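Local coordinates for protein Rho-class glutathione S-transferase (Laternula elliptica, PDB 3QAV) that probably transfers glutathione to electrophilic compounds and binds glutathione in its N-terminal domain, at residues A158-K170 with K203-M215. Residues are numbered along the deposited sequence; the frame is centred on the assembly and turned at random.
Sequences AHVELGHWENYLK and KDSYPNIFKYYNM
The carboxylate of Glu-166 reaches the first turn of helix 207-215. Its OE2 accepts the backbone N-H of Asn-208, with N to OE2 at 2.9 Å and the N-H coming from the syn side, 19° out of the carboxylate plane. OE1 takes a weak second bond from Ile-209 N at 3.5 Å. With CG anti to the backbone N (chi1 179°) and a bend at chi2, the Glu-166 chain brings both oxygens against amides at the start of the helix, where the helix dipole would probably favour its negative charge. The N-cap residue of that helix, Tyr-206, crosses the Glu-166 chain at a slant; OE1 sits at the edge of its ring, in plane. The ring slants back along helix 158-170 toward its earlier residues, and Leu-162 CB covers one face, offset toward the rim, 3.9 Å from the centroid in a CH-pi contact. At the far end Tyr-206 OH comes 2.9 Å from His-159 O, while the His-159 imidazole bonds through NE2 to Leu-242 O in the C-terminal tail. Further along, the two methyls of Leu-169 divide between Ile-209 and Tyr-212: CD1 lies 3.9 Å from Ile-209 CG1, and CD2 lies 3.5 Å from Tyr-212 CD1. Ile-209 CD1 also touches Trp-165 CB, and the Ile-209 side chain packs on Val-192 of helix 183-197 as well; Tyr-212 OH is held by Asp-185 of the same helix. The axes of segments 158-170 and 207-215 approach to 8.4 Å at 68°, a steep helix crossing within the all-helical C-terminal domain of the glutathione S-transferase fold, away from the glutathione site.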
ATOM      1  N   ALA A 158       7.221   3.153 -17.335  1.00 41.91           N
ATOM      2  CA  ALA A 158       6.082   4.021 -17.065  1.00 40.68           C
ATOM      3  C   ALA A 158       5.005   3.730 -18.093  1.00 39.34           C
ATOM      4  O   ALA A 158       3.819   3.686 -17.765  1.00 37.77           O
ATOM      5  CB  ALA A 158       6.499   5.489 -17.140  1.00 40.04           C
ATOM      6  N   HIS A 159       5.428   3.522 -19.338  1.00 38.74           N
ATOM      7  CA  HIS A 159       4.501   3.227 -20.419  1.00 37.36           C
ATOM      8  C   HIS A 159       3.830   1.876 -20.213  1.00 35.66           C
ATOM      9  O   HIS A 159       2.645   1.714 -20.512  1.00 34.64           O
ATOM     10  CB  HIS A 159       5.231   3.262 -21.766  1.00 40.32           C
ATOM     11  CG  HIS A 159       5.553   4.647 -22.241  1.00 43.34           C
ATOM     12  ND1 HIS A 159       6.363   4.894 -23.327  1.00 45.95           N
ATOM     13  CD2 HIS A 159       5.150   5.859 -21.793  1.00 45.92           C
ATOM     14  CE1 HIS A 159       6.444   6.197 -23.530  1.00 46.27           C
ATOM     15  NE2 HIS A 159       5.716   6.806 -22.613  1.00 45.60           N
ATOM     16  N   VAL A 160       4.579   0.907 -19.696  1.00 34.21           N
ATOM     17  CA  VAL A 160       4.016  -0.417 -19.448  1.00 33.73           C
ATOM     18  C   VAL A 160       2.930  -0.336 -18.376  1.00 31.82           C
ATOM     19  O   VAL A 160       1.827  -0.857 -18.547  1.00 32.08           O
ATOM     20  CB  VAL A 160       5.096  -1.414 -18.987  1.00 35.05           C
ATOM     21  CG1 VAL A 160       4.451  -2.729 -18.569  1.00 32.67           C
ATOM     22  CG2 VAL A 160       6.085  -1.651 -20.118  1.00 35.75           C
ATOM     23  N   GLU A 161       3.246   0.326 -17.272  1.00 30.12           N
ATOM     24  CA  GLU A 161       2.291   0.485 -16.186  1.00 28.13           C
ATOM     25  C   GLU A 161       0.990   1.122 -16.679  1.00 29.48           C
ATOM     26  O   GLU A 161      -0.101   0.603 -16.432  1.00 30.59           O
ATOM     27  CB  GLU A 161       2.906   1.344 -15.090  1.00 27.93           C
ATOM     28  CG  GLU A 161       2.001   1.594 -13.897  1.00 31.04           C
ATOM     29  CD  GLU A 161       1.573   0.321 -13.180  1.00 30.55           C
ATOM     30  OE1 GLU A 161       2.416  -0.584 -12.986  1.00 28.88           O
ATOM     31  OE2 GLU A 161       0.389   0.239 -12.793  1.00 29.37           O
ATOM     32  N   LEU A 162       1.107   2.250 -17.376  1.00 28.49           N
ATOM     33  CA  LEU A 162      -0.066   2.949 -17.892  1.00 31.19           C
ATOM     34  C   LEU A 162      -0.891   2.069 -18.826  1.00 30.03           C
ATOM     35  O   LEU A 162      -2.111   2.207 -18.901  1.00 28.84           O
ATOM     36  CB  LEU A 162       0.359   4.237 -18.618  1.00 33.45           C
ATOM     37  CG  LEU A 162       0.411   5.541 -17.809  1.00 35.78           C
ATOM     38  CD1 LEU A 162       0.943   5.282 -16.410  1.00 37.82           C
ATOM     39  CD2 LEU A 162       1.279   6.557 -18.539  1.00 36.13           C
ATOM     40  N   GLY A 163      -0.218   1.164 -19.532  1.00 32.00           N
ATOM     41  CA  GLY A 163      -0.908   0.272 -20.450  1.00 30.61           C
ATOM     42  C   GLY A 163      -1.963  -0.552 -19.734  1.00 31.24           C
ATOM     43  O   GLY A 163      -3.065  -0.747 -20.243  1.00 32.45           O
ATOM     44  N   HIS A 164      -1.628  -1.021 -18.537  1.00 30.65           N
ATOM     45  CA  HIS A 164      -2.552  -1.822 -17.745  1.00 27.24           C
ATOM     46  C   HIS A 164      -3.847  -1.073 -17.499  1.00 27.47           C
ATOM     47  O   HIS A 164      -4.935  -1.587 -17.761  1.00 28.49           O
ATOM     48  CB  HIS A 164      -1.916  -2.188 -16.408  1.00 27.59           C
ATOM     49  CG  HIS A 164      -0.783  -3.158 -16.524  1.00 27.43           C
ATOM     50  ND1 HIS A 164       0.447  -2.938 -15.941  1.00 30.26           N
ATOM     51  CD2 HIS A 164      -0.704  -4.370 -17.121  1.00 28.50           C
ATOM     52  CE1 HIS A 164       1.234  -3.973 -16.173  1.00 30.03           C
ATOM     53  NE2 HIS A 164       0.560  -4.857 -16.887  1.00 29.61           N
ATOM     54  N   TRP A 165      -3.727   0.155 -17.007  1.00 28.93           N
ATOM     55  CA  TRP A 165      -4.893   0.971 -16.710  1.00 27.83           C
ATOM     56  C   TRP A 165      -5.655   1.353 -17.974  1.00 29.42           C
ATOM     57  O   TRP A 165      -6.886   1.439 -17.963  1.00 26.43           O
ATOM     58  CB  TRP A 165      -4.466   2.211 -15.915  1.00 28.95           C
ATOM     59  CG  TRP A 165      -3.685   1.835 -14.687  1.00 27.12           C
ATOM     60  CD1 TRP A 165      -2.330   1.794 -14.561  1.00 28.16           C
ATOM     61  CD2 TRP A 165      -4.217   1.338 -13.450  1.00 28.23           C
ATOM     62  NE1 TRP A 165      -1.981   1.299 -13.327  1.00 28.39           N
ATOM     63  CE2 TRP A 165      -3.121   1.013 -12.625  1.00 28.44           C
ATOM     64  CE3 TRP A 165      -5.515   1.135 -12.961  1.00 27.96           C
ATOM     65  CZ2 TRP A 165      -3.280   0.495 -11.337  1.00 28.63           C
ATOM     66  CZ3 TRP A 165      -5.675   0.621 -11.677  1.00 27.17           C
ATOM     67  CH2 TRP A 165      -4.561   0.307 -10.881  1.00 30.10           C
ATOM     68  N   GLU A 166      -4.927   1.569 -19.066  1.00 30.83           N
ATOM     69  CA  GLU A 166      -5.557   1.894 -20.346  1.00 31.76           C
ATOM     70  C   GLU A 166      -6.497   0.730 -20.671  1.00 32.28           C
ATOM     71  O   GLU A 166      -7.668   0.929 -21.011  1.00 31.15           O
ATOM     72  CB  GLU A 166      -4.489   2.023 -21.438  1.00 32.50           C
ATOM     73  CG  GLU A 166      -5.008   2.327 -22.847  1.00 35.43           C
ATOM     74  CD  GLU A 166      -5.602   3.722 -22.982  1.00 37.50           C
ATOM     75  OE1 GLU A 166      -5.173   4.629 -22.241  1.00 38.41           O
ATOM     76  OE2 GLU A 166      -6.483   3.915 -23.847  1.00 37.12           O
ATOM     77  N   ASN A 167      -5.972  -0.486 -20.546  1.00 33.47           N
ATOM     78  CA  ASN A 167      -6.743  -1.697 -20.806  1.00 34.95           C
ATOM     79  C   ASN A 167      -7.953  -1.809 -19.892  1.00 32.84           C
ATOM     80  O   ASN A 167      -9.062  -2.072 -20.353  1.00 32.00           O
ATOM     81  CB  ASN A 167      -5.871  -2.939 -20.612  1.00 39.63           C
ATOM     82  CG  ASN A 167      -4.949  -3.192 -21.784  1.00 44.33           C
ATOM     83  OD1 ASN A 167      -4.092  -4.078 -21.732  1.00 47.49           O
ATOM     84  ND2 ASN A 167      -5.120  -2.422 -22.853  1.00 46.50           N
ATOM     85  N   TYR A 168      -7.730  -1.625 -18.595  1.00 30.69           N
ATOM     86  CA  TYR A 168      -8.817  -1.715 -17.618  1.00 31.03           C
ATOM     87  C   TYR A 168      -9.959  -0.781 -18.019  1.00 30.41           C
ATOM     88  O   TYR A 168     -11.116  -1.198 -18.107  1.00 29.58           O
ATOM     89  CB  TYR A 168      -8.310  -1.330 -16.218  1.00 29.96           C
ATOM     90  CG  TYR A 168      -7.187  -2.190 -15.676  1.00 29.88           C
ATOM     91  CD1 TYR A 168      -6.267  -1.667 -14.770  1.00 29.68           C
ATOM     92  CD2 TYR A 168      -7.051  -3.530 -16.050  1.00 30.01           C
ATOM     93  CE1 TYR A 168      -5.243  -2.447 -14.251  1.00 28.76           C
ATOM     94  CE2 TYR A 168      -6.026  -4.322 -15.534  1.00 29.23           C
ATOM     95  CZ  TYR A 168      -5.129  -3.776 -14.637  1.00 31.00           C
ATOM     96  OH  TYR A 168      -4.117  -4.549 -14.121  1.00 30.09           O
ATOM     97  N   LEU A 169      -9.627   0.484 -18.264  1.00 30.39           N
ATOM     98  CA  LEU A 169     -10.633   1.466 -18.653  1.00 31.34           C
ATOM     99  C   LEU A 169     -11.278   1.084 -19.984  1.00 35.08           C
ATOM    100  O   LEU A 169     -12.481   1.296 -20.197  1.00 34.55           O
ATOM    101  CB  LEU A 169     -10.004   2.861 -18.722  1.00 29.99           C
ATOM    102  CG  LEU A 169      -9.735   3.423 -17.317  1.00 28.39           C
ATOM    103  CD1 LEU A 169      -8.779   4.599 -17.380  1.00 27.84           C
ATOM    104  CD2 LEU A 169     -11.063   3.828 -16.668  1.00 28.15           C
ATOM    105  N   LYS A 170     -10.483   0.505 -20.875  1.00 37.75           N
ATOM    106  CA  LYS A 170     -11.010   0.083 -22.162  1.00 40.58           C
ATOM    107  C   LYS A 170     -12.072  -0.976 -21.885  1.00 40.97           C
ATOM    108  O   LYS A 170     -13.190  -0.890 -22.394  1.00 42.50           O
ATOM    109  CB  LYS A 170      -9.892  -0.495 -23.041  1.00 42.23           C
ATOM    110  CG  LYS A 170     -10.311  -0.758 -24.488  1.00 44.74           C
ATOM    111  CD  LYS A 170      -9.128  -1.175 -25.355  1.00 46.25           C
ATOM    112  CE  LYS A 170      -8.108  -0.053 -25.488  1.00 49.55           C
ATOM    113  NZ  LYS A 170      -6.930  -0.430 -26.326  1.00 51.87           N
ATOM    114  N   LYS A 203      -3.945  12.400 -24.544  1.00 40.24           N
ATOM    115  CA  LYS A 203      -4.954  12.392 -25.598  1.00 42.20           C
ATOM    116  C   LYS A 203      -4.859  11.287 -26.642  1.00 42.50           C
ATOM    117  O   LYS A 203      -5.812  10.531 -26.832  1.00 42.78           O
ATOM    118  CB  LYS A 203      -5.007  13.744 -26.312  1.00 43.06           C
ATOM    119  CG  LYS A 203      -6.050  13.769 -27.434  1.00 45.76           C
ATOM    120  CD  LYS A 203      -6.457  15.186 -27.835  1.00 49.94           C
ATOM    121  CE  LYS A 203      -5.286  15.996 -28.366  1.00 51.48           C
ATOM    122  NZ  LYS A 203      -4.305  16.343 -27.301  1.00 54.15           N
ATOM    123  N   ASP A 204      -3.719  11.177 -27.314  1.00 42.63           N
ATOM    124  CA  ASP A 204      -3.585  10.167 -28.354  1.00 43.39           C
ATOM    125  C   ASP A 204      -2.874   8.870 -27.970  1.00 42.44           C
ATOM    126  O   ASP A 204      -3.168   7.815 -28.531  1.00 41.86           O
ATOM    127  CB  ASP A 204      -2.919  10.798 -29.577  1.00 45.86           C
ATOM    128  CG  ASP A 204      -3.716  11.969 -30.120  1.00 46.92           C
ATOM    129  OD1 ASP A 204      -4.865  11.754 -30.558  1.00 48.21           O
ATOM    130  OD2 ASP A 204      -3.203  13.107 -30.101  1.00 49.96           O
ATOM    131  N   SER A 205      -1.951   8.936 -27.017  1.00 41.68           N
ATOM    132  CA  SER A 205      -1.231   7.743 -26.593  1.00 42.09           C
ATOM    133  C   SER A 205      -2.073   6.842 -25.681  1.00 41.56           C
ATOM    134  O   SER A 205      -2.009   5.618 -25.781  1.00 39.69           O
ATOM    135  CB  SER A 205       0.074   8.140 -25.893  1.00 45.24           C
ATOM    136  OG  SER A 205      -0.158   9.103 -24.875  1.00 50.79           O
ATOM    137  N   TYR A 206      -2.864   7.456 -24.802  1.00 40.59           N
ATOM    138  CA  TYR A 206      -3.725   6.727 -23.868  1.00 38.71           C
ATOM    139  C   TYR A 206      -5.113   7.353 -23.872  1.00 38.64           C
ATOM    140  O   TYR A 206      -5.540   7.958 -22.884  1.00 38.09           O
ATOM    141  CB  TYR A 206      -3.148   6.796 -22.456  1.00 37.44           C
ATOM    142  CG  TYR A 206      -1.833   6.078 -22.308  1.00 37.48           C
ATOM    143  CD1 TYR A 206      -1.775   4.687 -22.305  1.00 36.40           C
ATOM    144  CD2 TYR A 206      -0.643   6.789 -22.184  1.00 37.39           C
ATOM    145  CE1 TYR A 206      -0.563   4.019 -22.181  1.00 37.07           C
ATOM    146  CE2 TYR A 206       0.575   6.131 -22.060  1.00 38.78           C
ATOM    147  CZ  TYR A 206       0.605   4.746 -22.059  1.00 36.97           C
ATOM    148  OH  TYR A 206       1.806   4.093 -21.937  1.00 39.36           O
ATOM    149  N   PRO A 207      -5.841   7.201 -24.985  1.00 38.30           N
ATOM    150  CA  PRO A 207      -7.191   7.753 -25.146  1.00 36.97           C
ATOM    151  C   PRO A 207      -8.225   7.426 -24.066  1.00 35.03           C
ATOM    152  O   PRO A 207      -9.028   8.289 -23.708  1.00 36.13           O
ATOM    153  CB  PRO A 207      -7.604   7.254 -26.534  1.00 36.59           C
ATOM    154  CG  PRO A 207      -6.804   5.987 -26.696  1.00 37.29           C
ATOM    155  CD  PRO A 207      -5.464   6.385 -26.150  1.00 37.91           C
ATOM    156  N   ASN A 208      -8.217   6.204 -23.543  1.00 33.90           N
ATOM    157  CA  ASN A 208      -9.202   5.839 -22.523  1.00 30.66           C
ATOM    158  C   ASN A 208      -8.913   6.485 -21.180  1.00 28.88           C
ATOM    159  O   ASN A 208      -9.833   6.862 -20.457  1.00 27.55           O
ATOM    160  CB  ASN A 208      -9.293   4.322 -22.361  1.00 30.27           C
ATOM    161  CG  ASN A 208      -9.772   3.637 -23.618  1.00 32.14           C
ATOM    162  OD1 ASN A 208      -8.979   3.084 -24.376  1.00 37.78           O
ATOM    163  ND2 ASN A 208     -11.073   3.686 -23.858  1.00 31.42           N
ATOM    164  N   ILE A 209      -7.637   6.610 -20.845  1.00 27.51           N
ATOM    165  CA  ILE A 209      -7.271   7.242 -19.589  1.00 28.67           C
ATOM    166  C   ILE A 209      -7.621   8.720 -19.705  1.00 30.50           C
ATOM    167  O   ILE A 209      -8.166   9.307 -18.774  1.00 32.39           O
ATOM    168  CB  ILE A 209      -5.772   7.085 -19.285  1.00 26.87           C
ATOM    169  CG1 ILE A 209      -5.452   5.603 -19.039  1.00 24.57           C
ATOM    170  CG2 ILE A 209      -5.390   7.950 -18.090  1.00 26.85           C
ATOM    171  CD1 ILE A 209      -4.029   5.325 -18.598  1.00 20.15           C
ATOM    172  N   PHE A 210      -7.317   9.308 -20.862  1.00 31.97           N
ATOM    173  CA  PHE A 210      -7.608  10.715 -21.117  1.00 31.44           C
ATOM    174  C   PHE A 210      -9.108  10.974 -21.012  1.00 31.14           C
ATOM    175  O   PHE A 210      -9.536  11.951 -20.404  1.00 34.03           O
ATOM    176  CB  PHE A 210      -7.111  11.110 -22.507  1.00 32.76           C
ATOM    177  CG  PHE A 210      -7.328  12.560 -22.843  1.00 33.13           C
ATOM    178  CD1 PHE A 210      -8.268  12.933 -23.801  1.00 33.07           C
ATOM    179  CD2 PHE A 210      -6.567  13.552 -22.224  1.00 34.04           C
ATOM    180  CE1 PHE A 210      -8.445  14.275 -24.143  1.00 28.28           C
ATOM    181  CE2 PHE A 210      -6.737  14.895 -22.560  1.00 32.25           C
ATOM    182  CZ  PHE A 210      -7.679  15.256 -23.523  1.00 30.27           C
ATOM    183  N   LYS A 211      -9.897  10.090 -21.611  1.00 29.98           N
ATOM    184  CA  LYS A 211     -11.350  10.196 -21.580  1.00 31.24           C
ATOM    185  C   LYS A 211     -11.827  10.074 -20.132  1.00 32.06           C
ATOM    186  O   LYS A 211     -12.745  10.779 -19.698  1.00 30.68           O
ATOM    187  CB  LYS A 211     -11.953   9.082 -22.439  1.00 32.89           C
ATOM    188  CG  LYS A 211     -13.463   8.974 -22.405  1.00 35.75           C
ATOM    189  CD  LYS A 211     -13.923   7.833 -23.310  1.00 36.72           C
ATOM    190  CE  LYS A 211     -15.433   7.680 -23.299  1.00 41.42           C
ATOM    191  NZ  LYS A 211     -15.892   6.607 -24.224  1.00 42.77           N
ATOM    192  N   TYR A 212     -11.189   9.171 -19.391  1.00 32.39           N
ATOM    193  CA  TYR A 212     -11.514   8.946 -17.985  1.00 30.29           C
ATOM    194  C   TYR A 212     -11.191  10.218 -17.210  1.00 28.73           C
ATOM    195  O   TYR A 212     -11.992  10.692 -16.412  1.00 27.38           O
ATOM    196  CB  TYR A 212     -10.689   7.779 -17.431  1.00 30.00           C
ATOM    197  CG  TYR A 212     -10.818   7.581 -15.927  1.00 30.84           C
ATOM    198  CD1 TYR A 212     -11.957   7.002 -15.369  1.00 30.57           C
ATOM    199  CD2 TYR A 212      -9.797   7.988 -15.065  1.00 29.47           C
ATOM    200  CE1 TYR A 212     -12.071   6.833 -13.985  1.00 29.70           C
ATOM    201  CE2 TYR A 212      -9.900   7.828 -13.692  1.00 26.24           C
ATOM    202  CZ  TYR A 212     -11.032   7.250 -13.157  1.00 28.66           C
ATOM    203  OH  TYR A 212     -11.119   7.082 -11.796  1.00 30.33           O
ATOM    204  N   TYR A 213     -10.012  10.770 -17.466  1.00 28.69           N
ATOM    205  CA  TYR A 213      -9.576  11.990 -16.804  1.00 31.17           C
ATOM    206  C   TYR A 213     -10.551  13.142 -17.043  1.00 32.51           C
ATOM    207  O   TYR A 213     -10.926  13.856 -16.115  1.00 31.50           O
ATOM    208  CB  TYR A 213      -8.192  12.397 -17.307  1.00 29.03           C
ATOM    209  CG  TYR A 213      -7.729  13.720 -16.749  1.00 31.59           C
ATOM    210  CD1 TYR A 213      -7.306  13.828 -15.428  1.00 32.72           C
ATOM    211  CD2 TYR A 213      -7.734  14.872 -17.535  1.00 32.50           C
ATOM    212  CE1 TYR A 213      -6.901  15.042 -14.901  1.00 31.77           C
ATOM    213  CE2 TYR A 213      -7.328  16.098 -17.014  1.00 33.72           C
ATOM    214  CZ  TYR A 213      -6.913  16.173 -15.696  1.00 32.62           C
ATOM    215  OH  TYR A 213      -6.519  17.370 -15.161  1.00 33.10           O
ATOM    216  N   ASN A 214     -10.944  13.329 -18.297  1.00 33.63           N
ATOM    217  CA  ASN A 214     -11.875  14.396 -18.644  1.00 35.88           C
ATOM    218  C   ASN A 214     -13.211  14.222 -17.943  1.00 35.11           C
ATOM    219  O   ASN A 214     -13.752  15.176 -17.396  1.00 35.52           O
ATOM    220  CB  ASN A 214     -12.086  14.443 -20.160  1.00 36.72           C
ATOM    221  CG  ASN A 214     -10.939  15.113 -20.879  1.00 38.60           C
ATOM    222  OD1 ASN A 214     -10.685  14.845 -22.049  1.00 41.48           O
ATOM    223  ND2 ASN A 214     -10.245  16.003 -20.184  1.00 38.75           N
ATOM    224  N   MET A 215     -13.747  13.007 -17.964  1.00 34.32           N
ATOM    225  CA  MET A 215     -15.025  12.758 -17.308  1.00 36.15           C
ATOM    226  C   MET A 215     -14.928  13.090 -15.824  1.00 35.93           C
ATOM    227  O   MET A 215     -15.765  13.812 -15.280  1.00 35.64           O
ATOM    228  CB  MET A 215     -15.451  11.296 -17.453  1.00 37.18           C
ATOM    229  CG  MET A 215     -16.501  10.887 -16.421  1.00 40.52           C
ATOM    230  SD  MET A 215     -16.964   9.156 -16.469  1.00 44.88           S
ATOM    231  CE  MET A 215     -15.552   8.396 -15.633  1.00 45.25           C
TER